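Local coordinates for protein chloramphenicol acetyltransferase (Aliivibrio fischeri, PDB 6PXA) that probably transfers the acetyl group of acetyl-CoA to the 3-hydroxyl of chloramphenicol, inactivating the antibiotic, and can bind the bile salt taurocholate, at residues I25-Y30 / L71-F76; D121-N126 / G139-D144; Q45-L50 / F85-N90; F36-T41 / I79-T84. One frame throughout, in Å; residues are numbered along the deposited sequence.

Contact 1: I25-Y30 / L71-F76; sequences IEVGDY and LRIGKF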
# COMPACT_ATOMS: atom_id res chain seq x y z
N ILE B 25 6.36 -20.82 12.01
CA ILE B 25 7.26 -19.67 11.97
C ILE B 25 8.48 -19.97 12.81
O ILE B 25 8.38 -20.56 13.90
CB ILE B 25 6.59 -18.36 12.46
CG1 ILE B 25 5.31 -18.10 11.71
CG2 ILE B 25 7.52 -17.19 12.18
CD1 ILE B 25 4.56 -16.82 12.20
N GLU B 26 9.65 -19.59 12.30
CA GLU B 26 10.90 -19.67 13.03
C GLU B 26 11.54 -18.28 12.98
O GLU B 26 11.74 -17.74 11.89
CB GLU B 26 11.82 -20.73 12.41
CG GLU B 26 13.28 -20.52 12.67
CD GLU B 26 14.14 -21.49 11.88
OE1 GLU B 26 13.61 -22.54 11.45
OE2 GLU B 26 15.34 -21.19 11.68
N VAL B 27 11.83 -17.69 14.14
CA VAL B 27 12.44 -16.37 14.22
C VAL B 27 13.65 -16.42 15.15
O VAL B 27 13.55 -16.95 16.27
CB VAL B 27 11.45 -15.29 14.72
CG1 VAL B 27 12.11 -13.94 14.66
CG2 VAL B 27 10.18 -15.29 13.90
N GLY B 28 14.77 -15.85 14.70
CA GLY B 28 16.00 -15.87 15.46
C GLY B 28 16.15 -14.71 16.45
O GLY B 28 15.34 -13.77 16.52
N ASP B 29 17.24 -14.78 17.21
CA ASP B 29 17.44 -13.88 18.35
C ASP B 29 17.40 -12.42 17.94
O ASP B 29 17.90 -12.04 16.88
CB ASP B 29 18.77 -14.15 19.03
CG ASP B 29 18.92 -15.57 19.53
OD1 ASP B 29 17.91 -16.20 19.89
OD2 ASP B 29 20.06 -16.04 19.58
N TYR B 30 16.80 -11.60 18.82
CA TYR B 30 16.81 -10.13 18.81
C TYR B 30 15.91 -9.52 17.73
O TYR B 30 15.47 -8.39 17.89
CB TYR B 30 18.25 -9.62 18.71
CG TYR B 30 19.06 -10.00 19.95
CD1 TYR B 30 18.86 -9.34 21.15
CD2 TYR B 30 19.98 -11.03 19.91
CE1 TYR B 30 19.56 -9.69 22.28
CE2 TYR B 30 20.70 -11.40 21.05
CZ TYR B 30 20.48 -10.72 22.24
OH TYR B 30 21.18 -11.07 23.37
N LEU B 71 7.74 -19.77 7.30
CA LEU B 71 8.35 -18.44 7.32
C LEU B 71 9.53 -18.49 8.29
O LEU B 71 9.35 -18.71 9.49
CB LEU B 71 7.33 -17.38 7.74
CG LEU B 71 7.95 -16.02 8.11
CD1 LEU B 71 8.63 -15.40 6.90
CD2 LEU B 71 6.93 -15.07 8.73
N ARG B 72 10.74 -18.29 7.78
CA ARG B 72 11.94 -18.37 8.61
C ARG B 72 12.64 -17.01 8.58
O ARG B 72 12.96 -16.49 7.50
CB ARG B 72 12.87 -19.48 8.12
CG ARG B 72 12.19 -20.79 7.84
CD ARG B 72 13.27 -21.89 7.66
NE ARG B 72 13.14 -22.63 6.40
CZ ARG B 72 14.18 -23.04 5.67
NH1 ARG B 72 13.98 -23.72 4.54
NH2 ARG B 72 15.42 -22.76 6.04
N ILE B 73 12.87 -16.44 9.76
CA ILE B 73 13.49 -15.13 9.91
C ILE B 73 14.74 -15.28 10.76
O ILE B 73 14.76 -16.03 11.75
CB ILE B 73 12.50 -14.12 10.54
CG1 ILE B 73 11.34 -13.85 9.58
CG2 ILE B 73 13.21 -12.83 10.89
CD1 ILE B 73 10.14 -13.14 10.22
N GLY B 74 15.81 -14.61 10.34
CA GLY B 74 17.10 -14.74 10.96
C GLY B 74 17.21 -13.93 12.23
O GLY B 74 16.21 -13.58 12.87
N LYS B 75 18.45 -13.67 12.62
CA LYS B 75 18.78 -12.89 13.79
C LYS B 75 18.99 -11.43 13.41
O LYS B 75 19.38 -11.12 12.29
CB LYS B 75 20.05 -13.42 14.45
CG LYS B 75 19.99 -14.89 14.83
CD LYS B 75 21.37 -15.40 15.18
CE LYS B 75 21.36 -16.85 15.58
NZ LYS B 75 22.74 -17.30 15.99
N PHE B 76 18.73 -10.55 14.37
CA PHE B 76 19.09 -9.15 14.25
C PHE B 76 18.35 -8.46 13.11
O PHE B 76 18.89 -7.57 12.44
CB PHE B 76 20.60 -9.01 14.07
CG PHE B 76 21.38 -9.39 15.29
CD1 PHE B 76 21.27 -8.65 16.45
CD2 PHE B 76 22.22 -10.50 15.30
CE1 PHE B 76 21.99 -8.99 17.60
CE2 PHE B 76 22.95 -10.83 16.45
CZ PHE B 76 22.82 -10.08 17.59
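In both Tyr-30 and Phe-76 the first torsion sets CG anti to the carbonyl carbon (chi1 -64° and -69°), and the two rings run side by side, pointing the same way. Their planes are only 6° apart but slid so far that they barely overlap, with centroids 5.2 Å apart; the touch is made by Tyr-30 CD2 and Phe-76 CE1, 3.7 Å apart. Upstream, the two chains pair as parallel strands, 25-27 beside 71-73. Glu-26 brackets Arg-72: its N donates to Leu-71 O and its O accepts from Ile-73 N at 2.7 Å. On one face Ile-25 CG2 rests against Leu-71 CD2 at 4.1 Å, and Val-27 CG1 meets Ile-73 CG2 in the same manner. On the other face Glu-26 lies across Arg-72, OE1 approaching CD rather than the guanidinium, whose NE forms a salt bridge with Asp-121. Where the strands end, Gly-28 N donates to Ile-73 O at 3.0 Å and, weakly, to Gly-74 O, while Lys-75 CG packs 4.2 Å from Gly-28 CA, leaving little room for a side chain there. Phe-76 N then donates to Asp-29 O at 3.0 Å, which carries the pairing on into the turn. Beyond it, Tyr-30 touches bound taurocholate, and its ring meets that of Phe-108 of the second subunit. Successive parallel rungs that continue through matching turns, with aliphatic residues directed to the interior, are the signature of the left-handed parallel beta-helix of hexapeptide-repeat acyltransferases.

Contact 2: D121-N126 / G139-D144; sequences DTIVGN and GVHIGD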
# COMPACT_ATOMS: atom_id res chain seq x y z
N ASP B 121 9.47 -22.17 1.25
CA ASP B 121 9.57 -21.31 2.43
C ASP B 121 9.92 -19.86 2.07
O ASP B 121 10.64 -19.59 1.10
CB ASP B 121 10.64 -21.84 3.39
CG ASP B 121 10.24 -23.16 4.06
OD1 ASP B 121 9.10 -23.65 3.88
OD2 ASP B 121 11.09 -23.69 4.82
N THR B 122 9.41 -18.94 2.87
CA THR B 122 9.87 -17.55 2.86
C THR B 122 11.00 -17.44 3.88
O THR B 122 10.80 -17.74 5.07
CB THR B 122 8.74 -16.58 3.18
OG1 THR B 122 7.75 -16.68 2.15
CG2 THR B 122 9.25 -15.15 3.21
N ILE B 123 12.18 -17.07 3.42
CA ILE B 123 13.36 -17.00 4.26
C ILE B 123 13.84 -15.56 4.27
O ILE B 123 14.11 -14.99 3.20
CB ILE B 123 14.47 -17.94 3.76
CG1 ILE B 123 13.92 -19.36 3.64
CG2 ILE B 123 15.63 -17.91 4.73
CD1 ILE B 123 14.91 -20.35 3.04
N VAL B 124 13.98 -15.00 5.46
CA VAL B 124 14.68 -13.73 5.67
C VAL B 124 15.97 -14.03 6.44
O VAL B 124 15.94 -14.63 7.52
CB VAL B 124 13.80 -12.71 6.40
CG1 VAL B 124 14.55 -11.39 6.56
CG2 VAL B 124 12.50 -12.49 5.63
N GLY B 125 17.10 -13.64 5.85
CA GLY B 125 18.40 -13.90 6.45
C GLY B 125 18.64 -13.01 7.66
O GLY B 125 17.70 -12.44 8.22
N ASN B 126 19.90 -12.86 8.05
CA ASN B 126 20.28 -12.15 9.26
C ASN B 126 20.60 -10.70 8.93
O ASN B 126 21.06 -10.38 7.83
CB ASN B 126 21.49 -12.81 9.91
CG ASN B 126 21.27 -14.28 10.15
OD1 ASN B 126 20.62 -14.65 11.11
ND2 ASN B 126 21.78 -15.12 9.26
N GLY B 139 7.61 -17.60 -1.15
CA GLY B 139 8.75 -18.30 -1.67
C GLY B 139 10.04 -17.51 -1.81
O GLY B 139 11.03 -18.09 -2.24
N VAL B 140 10.06 -16.20 -1.49
CA VAL B 140 11.28 -15.41 -1.71
C VAL B 140 12.31 -15.66 -0.61
O VAL B 140 11.98 -15.98 0.55
CB VAL B 140 10.95 -13.92 -1.83
CG1 VAL B 140 10.01 -13.66 -3.00
CG2 VAL B 140 10.32 -13.50 -0.59
N HIS B 141 13.58 -15.52 -0.97
CA HIS B 141 14.68 -15.58 -0.01
C HIS B 141 15.38 -14.21 0.00
O HIS B 141 15.88 -13.76 -1.03
CB HIS B 141 15.64 -16.73 -0.37
CG HIS B 141 16.75 -16.97 0.61
ND1 HIS B 141 17.15 -16.04 1.55
CD2 HIS B 141 17.57 -18.03 0.76
CE1 HIS B 141 18.16 -16.53 2.25
NE2 HIS B 141 18.44 -17.73 1.79
N ILE B 142 15.42 -13.56 1.15
CA ILE B 142 16.08 -12.26 1.30
C ILE B 142 17.39 -12.49 2.04
O ILE B 142 17.37 -12.81 3.23
CB ILE B 142 15.21 -11.23 2.03
CG1 ILE B 142 13.92 -10.97 1.24
CG2 ILE B 142 15.96 -9.89 2.23
CD1 ILE B 142 12.88 -10.21 2.04
N GLY B 143 18.51 -12.30 1.35
CA GLY B 143 19.80 -12.63 1.91
C GLY B 143 20.20 -11.73 3.07
O GLY B 143 19.64 -10.66 3.30
N ASP B 144 21.21 -12.18 3.81
CA ASP B 144 21.74 -11.43 4.94
C ASP B 144 22.11 -10.00 4.57
O ASP B 144 22.70 -9.73 3.52
CB ASP B 144 23.02 -12.11 5.47
CG ASP B 144 22.80 -13.53 5.90
OD1 ASP B 144 21.84 -13.79 6.66
OD2 ASP B 144 23.60 -14.39 5.50
O HOH W 1 6.38 -18.70 1.35
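Ile-123 and His-141 form one of two parallel beta bridges between neighbouring rungs of the left-handed beta-helix, within the hexapeptide-repeat region; Val-124 and Ile-142 form the other. The 12 residues between the segments, with two short strands and no helix, form the other two sides of the coil, so that paired residues are 18 apart. Three backbone bonds zip the rungs together: Ile-123 N to Val-140 O, Ile-142 N to Ile-123 O at 2.8 Å, and Gly-125 N to Ile-142 O. Inside the coil Val-124 CG2 approaches Ile-142 CD1 at 4.3 Å, and Ile-136 of the strand 135-136 covers Ile-142. On the outer face, His-141 CG is anti to the backbone N (chi1 -175°), and Ile-123 CG2 sits over one face of the imidazole, 4.0 Å from its centroid in a CH-pi contact. The turn at the end of the rung is tied by a side chain. Gly-125 comes so close to Asp-144 that a beta-carbon would collide with OD1. That oxygen takes two N-H groups of Asn-126, whose own OD1 accepts from Lys-75 N of the preceding rung. The backbone N meets the anti lone pair of Asp-144 OD1 at 2.6 Å, nearly straight at 175°, whereas ND2 reaches the same atom at 2.9 Å from above the carboxylate plane.

Contact 3: Q45-L50 / F85-N90; sequences QAVRYL and FMMAGN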
# COMPACT_ATOMS: atom_id res chain seq x y z
N GLN B 45 -1.09 -9.76 12.05
CA GLN B 45 -1.16 -8.64 11.10
C GLN B 45 -0.09 -8.72 10.02
O GLN B 45 -0.37 -8.45 8.85
CB GLN B 45 -1.01 -7.32 11.91
CG GLN B 45 -1.01 -6.04 11.10
CD GLN B 45 -2.37 -5.74 10.51
OE1 GLN B 45 -3.39 -6.15 11.05
NE2 GLN B 45 -2.39 -5.04 9.39
N ALA B 46 1.13 -9.08 10.38
CA ALA B 46 2.25 -9.11 9.45
C ALA B 46 2.38 -10.43 8.71
O ALA B 46 2.79 -10.44 7.54
CB ALA B 46 3.56 -8.83 10.22
N VAL B 47 2.11 -11.55 9.36
CA VAL B 47 2.27 -12.86 8.75
C VAL B 47 0.90 -13.34 8.33
O VAL B 47 0.02 -13.54 9.18
CB VAL B 47 2.95 -13.86 9.70
CG1 VAL B 47 3.17 -15.19 8.99
CG2 VAL B 47 4.26 -13.28 10.18
N ARG B 48 0.68 -13.49 7.03
CA ARG B 48 -0.67 -13.68 6.54
C ARG B 48 -0.81 -15.00 5.80
O ARG B 48 0.06 -15.38 5.01
CB ARG B 48 -1.11 -12.52 5.62
CG ARG B 48 -0.95 -11.17 6.28
CD ARG B 48 -1.59 -10.06 5.46
NE ARG B 48 -1.52 -8.77 6.14
CZ ARG B 48 -1.97 -7.64 5.62
NH1 ARG B 48 -2.54 -7.66 4.42
NH2 ARG B 48 -1.87 -6.50 6.30
N TYR B 49 -1.93 -15.67 6.07
CA TYR B 49 -2.36 -16.90 5.40
C TYR B 49 -1.48 -18.08 5.77
O TYR B 49 -1.36 -19.01 4.99
CB TYR B 49 -2.42 -16.74 3.88
CG TYR B 49 -3.19 -15.51 3.44
CD1 TYR B 49 -4.58 -15.48 3.50
CD2 TYR B 49 -2.52 -14.37 2.98
CE1 TYR B 49 -5.31 -14.37 3.09
CE2 TYR B 49 -3.26 -13.23 2.55
CZ TYR B 49 -4.63 -13.23 2.63
OH TYR B 49 -5.36 -12.10 2.23
N LEU B 50 -0.89 -18.04 6.97
CA LEU B 50 -0.06 -19.15 7.48
C LEU B 50 -0.90 -20.06 8.38
O LEU B 50 -1.22 -19.70 9.52
CB LEU B 50 1.15 -18.60 8.23
CG LEU B 50 2.19 -19.68 8.54
CD1 LEU B 50 2.57 -20.38 7.26
CD2 LEU B 50 3.39 -19.03 9.12
N PHE B 85 4.21 -10.50 5.28
CA PHE B 85 4.68 -11.76 4.69
C PHE B 85 3.47 -12.53 4.18
O PHE B 85 2.61 -12.97 4.97
CB PHE B 85 5.47 -12.57 5.71
CG PHE B 85 6.67 -11.83 6.23
CD1 PHE B 85 7.87 -11.86 5.53
CD2 PHE B 85 6.59 -11.06 7.39
CE1 PHE B 85 8.97 -11.15 5.99
CE2 PHE B 85 7.68 -10.35 7.85
CZ PHE B 85 8.88 -10.41 7.15
N MET B 86 3.39 -12.70 2.88
CA MET B 86 2.26 -13.43 2.30
C MET B 86 2.60 -14.91 2.25
O MET B 86 3.56 -15.30 1.58
CB MET B 86 1.94 -12.89 0.92
CG MET B 86 1.52 -11.39 0.95
SD MET B 86 -0.07 -11.04 1.67
CE MET B 86 -1.12 -11.46 0.27
N MET B 87 1.82 -15.73 2.96
CA MET B 87 2.10 -17.16 2.97
C MET B 87 1.03 -17.85 2.13
O MET B 87 0.25 -17.18 1.43
CB MET B 87 2.18 -17.65 4.41
CG MET B 87 3.28 -16.93 5.26
SD MET B 87 4.92 -16.92 4.49
CE MET B 87 5.41 -18.66 4.70
N ALA B 88 1.02 -19.19 2.18
CA ALA B 88 0.04 -20.05 1.51
C ALA B 88 0.17 -20.05 -0.01
O ALA B 88 -0.80 -20.34 -0.72
CB ALA B 88 -1.40 -19.70 1.90
N GLY B 89 1.37 -19.77 -0.53
CA GLY B 89 1.61 -19.98 -1.96
C GLY B 89 0.60 -19.29 -2.84
O GLY B 89 0.25 -18.12 -2.65
N ASN B 90 0.09 -20.02 -3.83
CA ASN B 90 -0.89 -19.44 -4.74
C ASN B 90 -2.30 -19.41 -4.17
O ASN B 90 -3.23 -19.06 -4.89
CB ASN B 90 -0.90 -20.21 -6.07
CG ASN B 90 -1.42 -21.66 -5.93
OD1 ASN B 90 -1.66 -22.15 -4.83
ND2 ASN B 90 -1.59 -22.33 -7.07
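Met-86 reaches from its strand to Tyr-49 by a chain bent at both chi2 (-71°) and chi3 (-80°). From CB, CG, anti to the carbonyl carbon, carries the chain up to SD, where the side-chain contacts begin: SD lies 4.2 Å from Arg-48 CD and in the plane of the Tyr-49 ring, at its edge, a Met-aromatic contact. The terminal CE comes closer to the ring than SD does, 3.6 Å from Tyr-49 CE2. Beneath these side chains the backbones pair in parallel: Phe-85 N donates to Ala-46 O, Arg-48 N to Phe-85 O, and Met-87 N to Arg-48 O at 2.7 Å. Strands 47-48 and 84-86 are neighbouring rungs on one side of the left-handed beta-helix, and Val-47, Phe-85 and Met-87 all pack on Leu-71 of another side. Met-87 is bent too; its CB lies 3.2 Å from Arg-48 O and 4.0 Å from Leu-50 CD1, while CG touches Val-47 CG1. Arg-48 runs extended on the opposite face of the strand from Val-47, and its NE donates to Gln-45 O, which lies in the guanidinium plane, with an N-H...O angle of 173°. NH1 forms a salt bridge with Glu-133 of the third subunit, against whose Tyr-37 the Tyr-49 ring packs edge-to-face.

Contact 4: F36-T41 / I79-T84; sequences FYHSKT and IASGAT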
# COMPACT_ATOMS: atom_id res chain seq x y z
N PHE B 36 3.43 -0.38 15.87
CA PHE B 36 2.46 0.54 16.44
C PHE B 36 1.44 1.03 15.42
O PHE B 36 0.24 1.09 15.72
CB PHE B 36 3.18 1.75 17.06
CG PHE B 36 2.23 2.84 17.54
CD1 PHE B 36 1.56 2.71 18.75
CD2 PHE B 36 2.01 3.98 16.78
CE1 PHE B 36 0.68 3.72 19.20
CE2 PHE B 36 1.13 4.98 17.22
CZ PHE B 36 0.46 4.84 18.43
N TYR B 37 1.88 1.41 14.23
CA TYR B 37 0.93 2.07 13.34
C TYR B 37 -0.05 1.10 12.68
O TYR B 37 -1.01 1.55 12.06
CB TYR B 37 1.69 2.89 12.29
CG TYR B 37 2.16 4.23 12.86
CD1 TYR B 37 1.26 5.29 13.05
CD2 TYR B 37 3.48 4.41 13.27
CE1 TYR B 37 1.69 6.52 13.61
CE2 TYR B 37 3.90 5.59 13.84
CZ TYR B 37 3.01 6.64 13.99
OH TYR B 37 3.46 7.80 14.54
N HIS B 38 0.12 -0.22 12.84
CA HIS B 38 -0.86 -1.14 12.30
C HIS B 38 -1.56 -1.97 13.37
O HIS B 38 -2.24 -2.95 13.03
CB HIS B 38 -0.21 -2.00 11.22
CG HIS B 38 0.29 -1.19 10.06
ND1 HIS B 38 1.42 -0.39 10.14
CD2 HIS B 38 -0.23 -0.98 8.83
CE1 HIS B 38 1.59 0.24 8.99
NE2 HIS B 38 0.59 -0.08 8.18
N SER B 39 -1.41 -1.61 14.65
CA SER B 39 -2.31 -1.96 15.75
C SER B 39 -2.15 -3.37 16.31
O SER B 39 -2.38 -3.57 17.51
CB SER B 39 -3.77 -1.77 15.35
OG SER B 39 -4.05 -0.41 15.05
N LYS B 40 -1.79 -4.34 15.49
CA LYS B 40 -1.91 -5.73 15.92
C LYS B 40 -0.54 -6.40 16.01
O LYS B 40 0.47 -5.87 15.55
CB LYS B 40 -2.83 -6.48 14.96
CG LYS B 40 -4.31 -6.09 15.07
CD LYS B 40 -5.08 -6.60 13.84
CE LYS B 40 -6.56 -6.23 13.87
NZ LYS B 40 -7.33 -7.12 14.79
N THR B 41 -0.51 -7.59 16.64
CA THR B 41 0.74 -8.31 16.80
C THR B 41 1.28 -8.79 15.46
O THR B 41 0.56 -8.91 14.46
CB THR B 41 0.59 -9.55 17.67
OG1 THR B 41 -0.24 -10.51 16.98
CG2 THR B 41 -0.02 -9.24 19.04
N ILE B 79 12.00 -5.24 11.60
CA ILE B 79 10.78 -5.33 10.80
C ILE B 79 9.87 -4.16 11.16
O ILE B 79 9.32 -4.10 12.27
CB ILE B 79 10.07 -6.68 10.98
CG1 ILE B 79 11.02 -7.82 10.58
CG2 ILE B 79 8.80 -6.69 10.15
CD1 ILE B 79 10.35 -9.19 10.57
N ALA B 80 9.67 -3.24 10.21
CA ALA B 80 8.91 -2.03 10.49
C ALA B 80 7.40 -2.24 10.34
O ALA B 80 6.93 -3.25 9.81
CB ALA B 80 9.37 -0.87 9.60
N SER B 81 6.64 -1.24 10.80
CA SER B 81 5.19 -1.39 10.95
C SER B 81 4.52 -1.72 9.62
O SER B 81 4.89 -1.19 8.57
CB SER B 81 4.59 -0.11 11.53
OG SER B 81 3.27 -0.31 12.01
N GLY B 82 3.56 -2.64 9.67
CA GLY B 82 2.80 -2.99 8.49
C GLY B 82 3.52 -3.82 7.46
O GLY B 82 2.93 -4.14 6.42
N ALA B 83 4.78 -4.17 7.67
CA ALA B 83 5.43 -5.12 6.78
C ALA B 83 4.64 -6.43 6.76
O ALA B 83 4.05 -6.84 7.76
CB ALA B 83 6.88 -5.34 7.21
N THR B 84 4.55 -7.04 5.59
CA THR B 84 3.63 -8.15 5.37
C THR B 84 4.36 -9.31 4.69
O THR B 84 5.05 -9.11 3.68
CB THR B 84 2.43 -7.71 4.52
OG1 THR B 84 1.68 -6.72 5.25
CG2 THR B 84 1.52 -8.89 4.25
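Ser-81 is the first residue of the segment 79-84 to meet the loop 36-41. It follows Ala-80, where a type II beta turn opens that closes at Ala-83. With OG anti to its backbone N (chi1 -166°), the serine brings its hydroxyl into the plane of the His-38 ring, at the edge, and forms a hydrogen bond of 2.6 Å to ND1. The same oxygen is 3.1 Å from Tyr-37 N. Gly-82 comes next, its positive phi suiting the third position of the turn. Its CA lies over the centre of the imidazole, 3.3 Å from the centroid and 9° off the ring normal, a close CH-pi contact in which a beta-carbon would strike CE1. Just past the turn, Thr-84 OG1 donates to Gly-82 O from above the carbonyl plane. His-38 is thus held at an edge by Ser-81 and on one face by Gly-82, while NE2 bonds to Glu-133. Next to it, Tyr-37 OH accepts a hydrogen bond from Tyr-49 N of the second subunit, placing the loop at a subunit interface. With a partner at each nitrogen, the imidazole is probably held in one rotation and one flip state.

Contacts 1, 2 and 3 are rung-to-rung pairings of parallel strands in the beta-helix, whereas contact 4 joins a loop to a turn through a histidine side chain that meets a serine hydroxyl and a glycine CA. Contacts 1 and 2 share a sheet, strand 71-73 bonding to 122-124, and are partly buried, with mostly charged or polar side chains on the outer face. Contact 3 belongs to another side of the coil and is the more buried: Val-47 meets Leu-71, and Phe-85 meets Val-124, across the interior. Contact 4 is also buried but far smaller and more polar. Contacts 3 and 4 adjoin through Ala-46 and Ala-83, and both face neighbouring subunits, as does the turn end of contact 1; contact 2 touches no other chain of the assembly.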